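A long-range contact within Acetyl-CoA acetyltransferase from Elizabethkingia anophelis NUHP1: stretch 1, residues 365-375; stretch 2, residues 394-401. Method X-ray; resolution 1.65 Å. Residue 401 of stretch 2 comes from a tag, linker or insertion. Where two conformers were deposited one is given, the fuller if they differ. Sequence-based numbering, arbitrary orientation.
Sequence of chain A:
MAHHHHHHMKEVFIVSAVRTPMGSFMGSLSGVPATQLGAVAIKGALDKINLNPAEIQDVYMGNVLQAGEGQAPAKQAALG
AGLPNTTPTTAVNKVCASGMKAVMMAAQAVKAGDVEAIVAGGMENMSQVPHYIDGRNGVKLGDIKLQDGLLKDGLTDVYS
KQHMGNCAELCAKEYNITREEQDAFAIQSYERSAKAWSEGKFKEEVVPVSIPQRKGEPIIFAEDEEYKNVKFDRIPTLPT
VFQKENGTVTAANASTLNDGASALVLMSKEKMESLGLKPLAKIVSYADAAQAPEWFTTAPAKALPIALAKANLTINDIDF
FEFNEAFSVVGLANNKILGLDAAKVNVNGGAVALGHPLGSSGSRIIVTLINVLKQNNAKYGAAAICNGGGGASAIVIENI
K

Stretch 1, residues 365-375: IIVTLINVLKQ
Stretch 2, residues 394-401: AIVIENIK

Residues 365-375 form a stretch of α-helix that begins earlier in the chain, and it packs on a β-strand, 394-399, that leads into the C-terminal tail. The two run in the same general sense: their axes cross at -38° and approach to 8.8 Å, a spacing that leaves room for one layer of interlocked side chains. Two CA pairs set the register, Ile366 CA to Ile395 CA at 8.3 Å and Leu373 CA to Asn399 CA at 6.3 Å, so the backbones draw closer toward their C-terminal ends.

The helix is regular, with phi/psi near -63/-42 and i to i-4 bonds such as Ile370 N to Ile366 O (2.9 Å) and Leu373 N to Leu369 O (2.9 Å). Its spacing of three to four residues turns the CA-to-CB bonds of Ile366, Leu369 and Leu373 toward the strand, with Ile370 sideways. The extended strand, with phi from -145° to -113° and psi from 119° to 158° over 394-398 and Asn399 at -65/134, alternates: Ile395, Ile397 and Asn399 point toward the helix, Val396 and Glu398 away.

Ile397 is the central bump. With chi1 p and chi2 t, it extends its CD1 into the hollow between Leu369 and Ile370, reaching Leu369 CD2 at 3.8 Å and Ile370 CG1 at 3.6 Å. Leu369 (t, p) and Ile370 (m, t) supply branched walls to this hollow, while Leu373 (m, t) closes in from the next turn, its CD1 3.9 Å from Ile397 CG1. A branched aliphatic chain suits this place, since its CD1 reaches Leu369 and Ile370 while its CG1 lies against Leu373. Two residues back along the strand, at the preceding helix-facing position, Ile395 (t, t) meets Ile366 (m, t), Ile395 CG2 lying 4.0 Å from Ile366 CD1.

At the C-terminal end the short side chain of Asn399, chi1 t and chi2 37°, occupies the narrower space: its CB rests 3.8 Å from Leu373 CB, and its amide supplies polarity at the margin of the apolar layer. Lys374 starts sideways, but its chain (m, t, t, m) stretches along the edge until NZ donates a hydrogen bond to Asn399 OD1 at 2.8 Å. The methylenes span the gap, and the final bend at chi4 also brings Lys374 NZ to 3.0 Å from Ile400 O.

Water completes the seam. One molecule donates to both Ile370 O (3.0 Å) and Asn399 OD1 (2.9 Å), bridging the helix backbone and the Asn399 side chain beside the lysine chain. Another accepts from Lys374 NZ at 2.8 Å and donates to OXT of the tag-derived Lys401 at 3.0 Å. In all, the two stretches bury 433 Å².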

# COMPACT_ATOMS: atom_id res chain seq x y z
N ILE A 365 -15.99 8.95 1.15
CA ILE A 365 -16.60 10.17 0.63
C ILE A 365 -17.05 10.01 -0.83
O ILE A 365 -17.97 10.70 -1.26
CB ILE A 365 -15.68 11.40 0.79
CG1 ILE A 365 -14.38 11.27 0.00
CG2 ILE A 365 -15.42 11.66 2.30
CD1 ILE A 365 -13.52 12.57 0.07
N ILE A 366 -16.45 9.07 -1.58
CA ILE A 366 -16.97 8.76 -2.92
C ILE A 366 -18.32 8.05 -2.82
O ILE A 366 -19.25 8.36 -3.58
CB ILE A 366 -15.96 7.90 -3.69
CG1 ILE A 366 -14.60 8.59 -3.74
CG2 ILE A 366 -16.47 7.66 -5.10
CD1 ILE A 366 -13.52 7.69 -4.40
N VAL A 367 -18.43 7.08 -1.91
CA VAL A 367 -19.71 6.40 -1.67
C VAL A 367 -20.79 7.42 -1.35
O VAL A 367 -21.88 7.42 -1.93
CB VAL A 367 -19.55 5.37 -0.54
CG1 VAL A 367 -20.90 4.69 -0.23
CG2 VAL A 367 -18.50 4.31 -0.90
N THR A 368 -20.48 8.34 -0.43
CA THR A 368 -21.46 9.34 -0.04
C THR A 368 -21.78 10.28 -1.20
O THR A 368 -22.95 10.60 -1.43
CB THR A 368 -20.94 10.12 1.17
OG1 THR A 368 -20.79 9.21 2.26
CG2 THR A 368 -21.90 11.24 1.57
N LEU A 369 -20.76 10.72 -1.94
CA LEU A 369 -20.97 11.61 -3.08
C LEU A 369 -21.91 10.99 -4.11
O LEU A 369 -22.80 11.68 -4.64
CB LEU A 369 -19.63 11.95 -3.73
CG LEU A 369 -19.73 12.85 -4.97
CD1 LEU A 369 -20.27 14.23 -4.59
CD2 LEU A 369 -18.35 12.99 -5.61
N ILE A 370 -21.73 9.70 -4.43
CA ILE A 370 -22.63 9.04 -5.38
C ILE A 370 -24.08 9.23 -4.96
O ILE A 370 -24.96 9.54 -5.78
CB ILE A 370 -22.28 7.54 -5.49
CG1 ILE A 370 -20.96 7.39 -6.24
CG2 ILE A 370 -23.43 6.76 -6.17
CD1 ILE A 370 -20.31 6.01 -6.06
N ASN A 371 -24.35 9.04 -3.68
CA ASN A 371 -25.72 9.13 -3.21
C ASN A 371 -26.19 10.57 -3.10
O ASN A 371 -27.36 10.85 -3.37
CB ASN A 371 -25.85 8.37 -1.90
CG ASN A 371 -25.75 6.88 -2.14
OD1 ASN A 371 -24.68 6.25 -1.99
ND2 ASN A 371 -26.85 6.32 -2.61
N VAL A 372 -25.31 11.50 -2.74
CA VAL A 372 -25.67 12.92 -2.78
C VAL A 372 -26.12 13.32 -4.18
O VAL A 372 -27.14 14.01 -4.35
CB VAL A 372 -24.49 13.80 -2.31
CG1 VAL A 372 -24.71 15.25 -2.74
CG2 VAL A 372 -24.29 13.70 -0.79
N LEU A 373 -25.38 12.89 -5.21
CA LEU A 373 -25.77 13.25 -6.57
C LEU A 373 -27.14 12.68 -6.93
O LEU A 373 -27.96 13.37 -7.54
CB LEU A 373 -24.71 12.78 -7.57
CG LEU A 373 -23.33 13.41 -7.44
CD1 LEU A 373 -22.40 12.73 -8.45
CD2 LEU A 373 -23.39 14.93 -7.69
N LYS A 374 -27.42 11.44 -6.55
CA LYS A 374 -28.72 10.86 -6.88
C LYS A 374 -29.84 11.53 -6.09
O LYS A 374 -30.92 11.79 -6.64
CB LYS A 374 -28.69 9.35 -6.63
CG LYS A 374 -27.78 8.63 -7.62
CD LYS A 374 -27.75 7.13 -7.42
CE LYS A 374 -26.81 6.50 -8.44
NZ LYS A 374 -27.24 6.85 -9.83
N GLN A 375 -29.59 11.84 -4.81
CA GLN A 375 -30.60 12.48 -3.98
C GLN A 375 -30.99 13.85 -4.50
O GLN A 375 -32.12 14.31 -4.27
CB GLN A 375 -30.08 12.60 -2.54
CG GLN A 375 -30.02 11.23 -1.84
CD GLN A 375 -29.03 11.18 -0.70
OE1 GLN A 375 -28.50 12.20 -0.26
NE2 GLN A 375 -28.75 9.97 -0.22
N ALA A 394 -7.97 13.78 -5.66
CA ALA A 394 -9.28 14.29 -6.07
C ALA A 394 -9.84 13.42 -7.19
O ALA A 394 -9.09 12.88 -8.01
CB ALA A 394 -9.20 15.74 -6.56
N ILE A 395 -11.17 13.30 -7.24
CA ILE A 395 -11.81 12.49 -8.26
C ILE A 395 -13.10 13.18 -8.69
O ILE A 395 -13.79 13.80 -7.87
CB ILE A 395 -12.05 11.05 -7.75
CG1 ILE A 395 -12.57 10.15 -8.87
CG2 ILE A 395 -12.99 11.04 -6.51
CD1 ILE A 395 -12.57 8.66 -8.46
N VAL A 396 -13.39 13.13 -9.99
CA VAL A 396 -14.60 13.69 -10.58
C VAL A 396 -15.44 12.53 -11.08
O VAL A 396 -14.93 11.65 -11.79
CB VAL A 396 -14.26 14.67 -11.72
CG1 VAL A 396 -15.55 15.19 -12.38
CG2 VAL A 396 -13.40 15.82 -11.19
N ILE A 397 -16.73 12.50 -10.71
CA ILE A 397 -17.60 11.43 -11.17
C ILE A 397 -18.83 12.03 -11.83
O ILE A 397 -19.17 13.20 -11.61
CB ILE A 397 -18.02 10.46 -10.05
CG1 ILE A 397 -18.90 11.16 -9.01
CG2 ILE A 397 -16.80 9.78 -9.41
CD1 ILE A 397 -19.45 10.21 -7.93
N GLU A 398 -19.47 11.23 -12.67
CA GLU A 398 -20.69 11.62 -13.35
C GLU A 398 -21.79 10.68 -12.89
O GLU A 398 -21.69 9.46 -13.09
CB GLU A 398 -20.54 11.58 -14.87
CG GLU A 398 -21.85 11.97 -15.59
CD GLU A 398 -21.80 11.73 -17.10
OE1 GLU A 398 -20.71 11.41 -17.63
OE2 GLU A 398 -22.86 11.87 -17.75
N ASN A 399 -22.82 11.23 -12.27
CA ASN A 399 -23.98 10.44 -11.91
C ASN A 399 -24.70 9.94 -13.16
O ASN A 399 -24.92 10.69 -14.11
CB ASN A 399 -24.93 11.28 -11.05
CG ASN A 399 -26.20 10.53 -10.67
OD1 ASN A 399 -26.16 9.32 -10.41
ND2 ASN A 399 -27.34 11.24 -10.65
N ILE A 400 -25.05 8.65 -13.16
CA ILE A 400 -25.81 8.03 -14.24
C ILE A 400 -27.24 7.86 -13.73
O ILE A 400 -27.48 7.09 -12.80
CB ILE A 400 -25.20 6.69 -14.67
CG1 ILE A 400 -23.74 6.87 -15.11
CG2 ILE A 400 -26.05 6.03 -15.76
CD1 ILE A 400 -23.54 7.95 -16.16
N LYS A 401 -28.17 8.60 -14.32
CA LYS A 401 -29.53 8.67 -13.81
C LYS A 401 -30.28 7.39 -14.13
O LYS A 401 -30.20 6.87 -15.24
CB LYS A 401 -30.24 9.90 -14.38
CG LYS A 401 -29.48 11.20 -14.09
CD LYS A 401 -30.38 12.42 -14.06
CE LYS A 401 -29.62 13.65 -13.56
NZ LYS A 401 -28.74 14.24 -14.61
OXT LYS A 401 -30.97 6.85 -13.26
O HOH W 1 -23.96 9.08 -8.55
O HOH W 2 -29.97 7.01 -10.42